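Local structure of 3-oxosteroid 1-dehydrogenase (Sterolibacterium denitrificans, 7P18) at residues W384-G389 and Y486-V491. The protein probably uses its FAD cofactor to introduce the delta-1 double bond into 3-oxosteroids, passing the electrons to an acceptor. Numbering follows the deposited sequence.
Sequences WLIFDG and YYAMRV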
loop_
_atom_site.group_PDB
_atom_site.type_symbol
_atom_site.label_atom_id
_atom_site.label_comp_id
_atom_site.label_asym_id
_atom_site.label_seq_id
_atom_site.Cartn_x
_atom_site.Cartn_y
_atom_site.Cartn_z
ATOM N N TRP A 384 17.574 -11.643 6.151
ATOM C CA TRP A 384 17.248 -12.323 7.425
ATOM C C TRP A 384 17.030 -11.275 8.502
ATOM O O TRP A 384 17.926 -10.425 8.705
ATOM C CB TRP A 384 18.329 -13.337 7.808
ATOM C CG TRP A 384 18.337 -14.471 6.838
ATOM C CD1 TRP A 384 19.135 -14.573 5.738
ATOM C CD2 TRP A 384 17.421 -15.573 6.788
ATOM N NE1 TRP A 384 18.805 -15.693 5.029
ATOM C CE2 TRP A 384 17.770 -16.331 5.651
ATOM C CE3 TRP A 384 16.388 -16.028 7.608
ATOM C CZ2 TRP A 384 17.093 -17.492 5.310
ATOM C CZ3 TRP A 384 15.701 -17.165 7.259
ATOM C CH2 TRP A 384 16.051 -17.885 6.119
ATOM N N LEU A 385 15.923 -11.436 9.211
ATOM C CA LEU A 385 15.617 -10.577 10.386
ATOM C C LEU A 385 15.887 -11.394 11.648
ATOM O O LEU A 385 15.367 -12.502 11.721
ATOM C CB LEU A 385 14.165 -10.138 10.296
ATOM C CG LEU A 385 13.701 -9.305 11.483
ATOM C CD1 LEU A 385 14.195 -7.896 11.300
ATOM C CD2 LEU A 385 12.202 -9.367 11.611
ATOM N N ILE A 386 16.707 -10.857 12.545
ATOM C CA ILE A 386 17.205 -11.540 13.784
ATOM C C ILE A 386 16.747 -10.753 15.014
ATOM O O ILE A 386 16.865 -9.511 15.020
ATOM C CB ILE A 386 18.735 -11.643 13.746
ATOM C CG1 ILE A 386 19.255 -12.148 12.394
ATOM C CG2 ILE A 386 19.211 -12.490 14.928
ATOM C CD1 ILE A 386 18.937 -13.600 12.104
ATOM N N PHE A 387 16.191 -11.438 16.014
ATOM C CA PHE A 387 15.877 -10.812 17.330
ATOM C C PHE A 387 15.921 -11.885 18.430
ATOM O O PHE A 387 16.067 -13.101 18.099
ATOM C CB PHE A 387 14.524 -10.105 17.269
ATOM C CG PHE A 387 13.353 -10.917 16.799
ATOM C CD1 PHE A 387 12.633 -11.718 17.680
ATOM C CD2 PHE A 387 12.947 -10.858 15.472
ATOM C CE1 PHE A 387 11.525 -12.434 17.258
ATOM C CE2 PHE A 387 11.846 -11.583 15.055
ATOM C CZ PHE A 387 11.145 -12.380 15.937
ATOM N N ASP A 388 15.826 -11.462 19.698
ATOM C CA ASP A 388 15.997 -12.375 20.861
ATOM C C ASP A 388 14.663 -12.636 21.534
ATOM O O ASP A 388 13.604 -12.176 21.057
ATOM C CB ASP A 388 17.075 -11.855 21.819
ATOM C CG ASP A 388 16.664 -10.702 22.715
ATOM O OD1 ASP A 388 15.516 -10.267 22.618
ATOM O OD2 ASP A 388 17.540 -10.239 23.480
ATOM N N GLY A 389 14.703 -13.362 22.656
ATOM C CA GLY A 389 13.465 -13.731 23.367
ATOM C C GLY A 389 12.747 -12.568 24.022
ATOM O O GLY A 389 11.531 -12.693 24.232
ATOM N N TYR A 486 16.908 -17.222 20.393
ATOM C CA TYR A 486 17.109 -16.314 19.238
ATOM C C TYR A 486 16.210 -16.773 18.089
ATOM O O TYR A 486 15.990 -18.002 17.887
ATOM C CB TYR A 486 18.569 -16.278 18.834
ATOM C CG TYR A 486 19.429 -15.785 19.964
ATOM C CD1 TYR A 486 19.474 -14.444 20.298
ATOM C CD2 TYR A 486 20.152 -16.678 20.749
ATOM C CE1 TYR A 486 20.285 -13.991 21.336
ATOM C CE2 TYR A 486 20.965 -16.240 21.779
ATOM C CZ TYR A 486 21.016 -14.893 22.088
ATOM O OH TYR A 486 21.775 -14.445 23.139
ATOM N N TYR A 487 15.694 -15.788 17.347
ATOM C CA TYR A 487 14.706 -16.020 16.270
ATOM C C TYR A 487 15.229 -15.413 14.978
ATOM O O TYR A 487 15.917 -14.377 15.006
ATOM C CB TYR A 487 13.346 -15.416 16.605
ATOM C CG TYR A 487 12.637 -16.113 17.723
ATOM C CD1 TYR A 487 12.926 -15.825 19.053
ATOM C CD2 TYR A 487 11.691 -17.076 17.455
ATOM C CE1 TYR A 487 12.252 -16.477 20.072
ATOM C CE2 TYR A 487 11.002 -17.725 18.465
ATOM C CZ TYR A 487 11.298 -17.422 19.783
ATOM O OH TYR A 487 10.642 -18.057 20.788
ATOM N N ALA A 488 14.916 -16.075 13.865
ATOM C CA ALA A 488 15.155 -15.531 12.516
ATOM C C ALA A 488 13.844 -15.599 11.759
ATOM O O ALA A 488 13.084 -16.549 11.935
ATOM C CB ALA A 488 16.246 -16.246 11.764
ATOM N N MET A 489 13.651 -14.609 10.895
ATOM C CA MET A 489 12.548 -14.604 9.919
ATOM C C MET A 489 13.151 -14.242 8.549
ATOM O O MET A 489 14.174 -13.527 8.472
ATOM C CB MET A 489 11.437 -13.647 10.339
ATOM C CG MET A 489 10.769 -14.122 11.625
ATOM S SD MET A 489 9.526 -12.968 12.246
ATOM C CE MET A 489 8.156 -13.278 11.130
ATOM N N ARG A 490 12.621 -14.889 7.531
ATOM C CA ARG A 490 13.065 -14.723 6.135
ATOM C C ARG A 490 12.314 -13.537 5.528
ATOM O O ARG A 490 11.092 -13.629 5.353
ATOM C CB ARG A 490 12.798 -16.006 5.346
ATOM C CG ARG A 490 13.189 -15.894 3.873
ATOM C CD ARG A 490 12.697 -17.082 3.040
ATOM N NE ARG A 490 11.383 -17.537 3.452
ATOM C CZ ARG A 490 11.041 -18.802 3.719
ATOM N NH1 ARG A 490 11.851 -19.802 3.403
ATOM N NH2 ARG A 490 9.845 -19.045 4.235
ATOM N N VAL A 491 13.048 -12.498 5.193
ATOM C CA VAL A 491 12.484 -11.270 4.581
ATOM C C VAL A 491 12.675 -11.347 3.051
ATOM O O VAL A 491 13.805 -11.183 2.534
ATOM C CB VAL A 491 13.117 -10.030 5.228
ATOM C CG1 VAL A 491 12.593 -8.819 4.563
ATOM C CG2 VAL A 491 12.774 -9.944 6.714
#
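F387 and Y487 are cross-strand neighbours, a hydrogen-bonded antiparallel pair on the face of the sheet that also carries L385 and M489. Their side chains cross obliquely and the rings barely overlap: the planes lie within 15° of parallel but are slid apart, with centroids 5.7 Å away from each other. What sits over the F387 face is instead Y487 CB, 3.9 Å from the ring centroid and displaced toward the rim, a CH-pi contact. F387 CG stands between its own backbone N and carbonyl carbon (chi1 54°), and the end of the ring comes nearer the partner strand than its CB direction would suggest. At the edge of the same ring and in its plane lies M489 SD, 3.9 Å from F387 CE2, a Met-aromatic contact. The Y487 hydroxyl is hydrogen-bonded to D408.

The other face of the sheet carries W384, I386, A488 and R490. The six-membered part of the W384 indole lies alongside R490, CZ3 reaching R490 CB at 3.7 Å, while R490 CG stands above one indole face near the rim; the guanidinium is turned 44° from the indole plane, so the two groups do not stack flat. W418 meets the indole edge-to-face. I386 CD1 meets A488 CB at 3.8 Å. An alanine in place of W384 would probably leave the aliphatic base of R490 without its flat neighbour and W418 without its edge-to-face partner.

Four backbone bonds fix the register. L385 N donates to M489 O at 2.8 Å, almost straight, and L385 O accepts M489 N in return; F387 and Y487 are joined by a second reciprocal pair. Beyond the pairing, D388 N-caps helix 389-394 through OD1, which accepts F391 N, and its OD2 accepts the amides of G482 and K483. The arrangement is a regular antiparallel strand pair, 383-387 against the start of 486-502, within an antiparallel sheet away from the FAD and steroid sites.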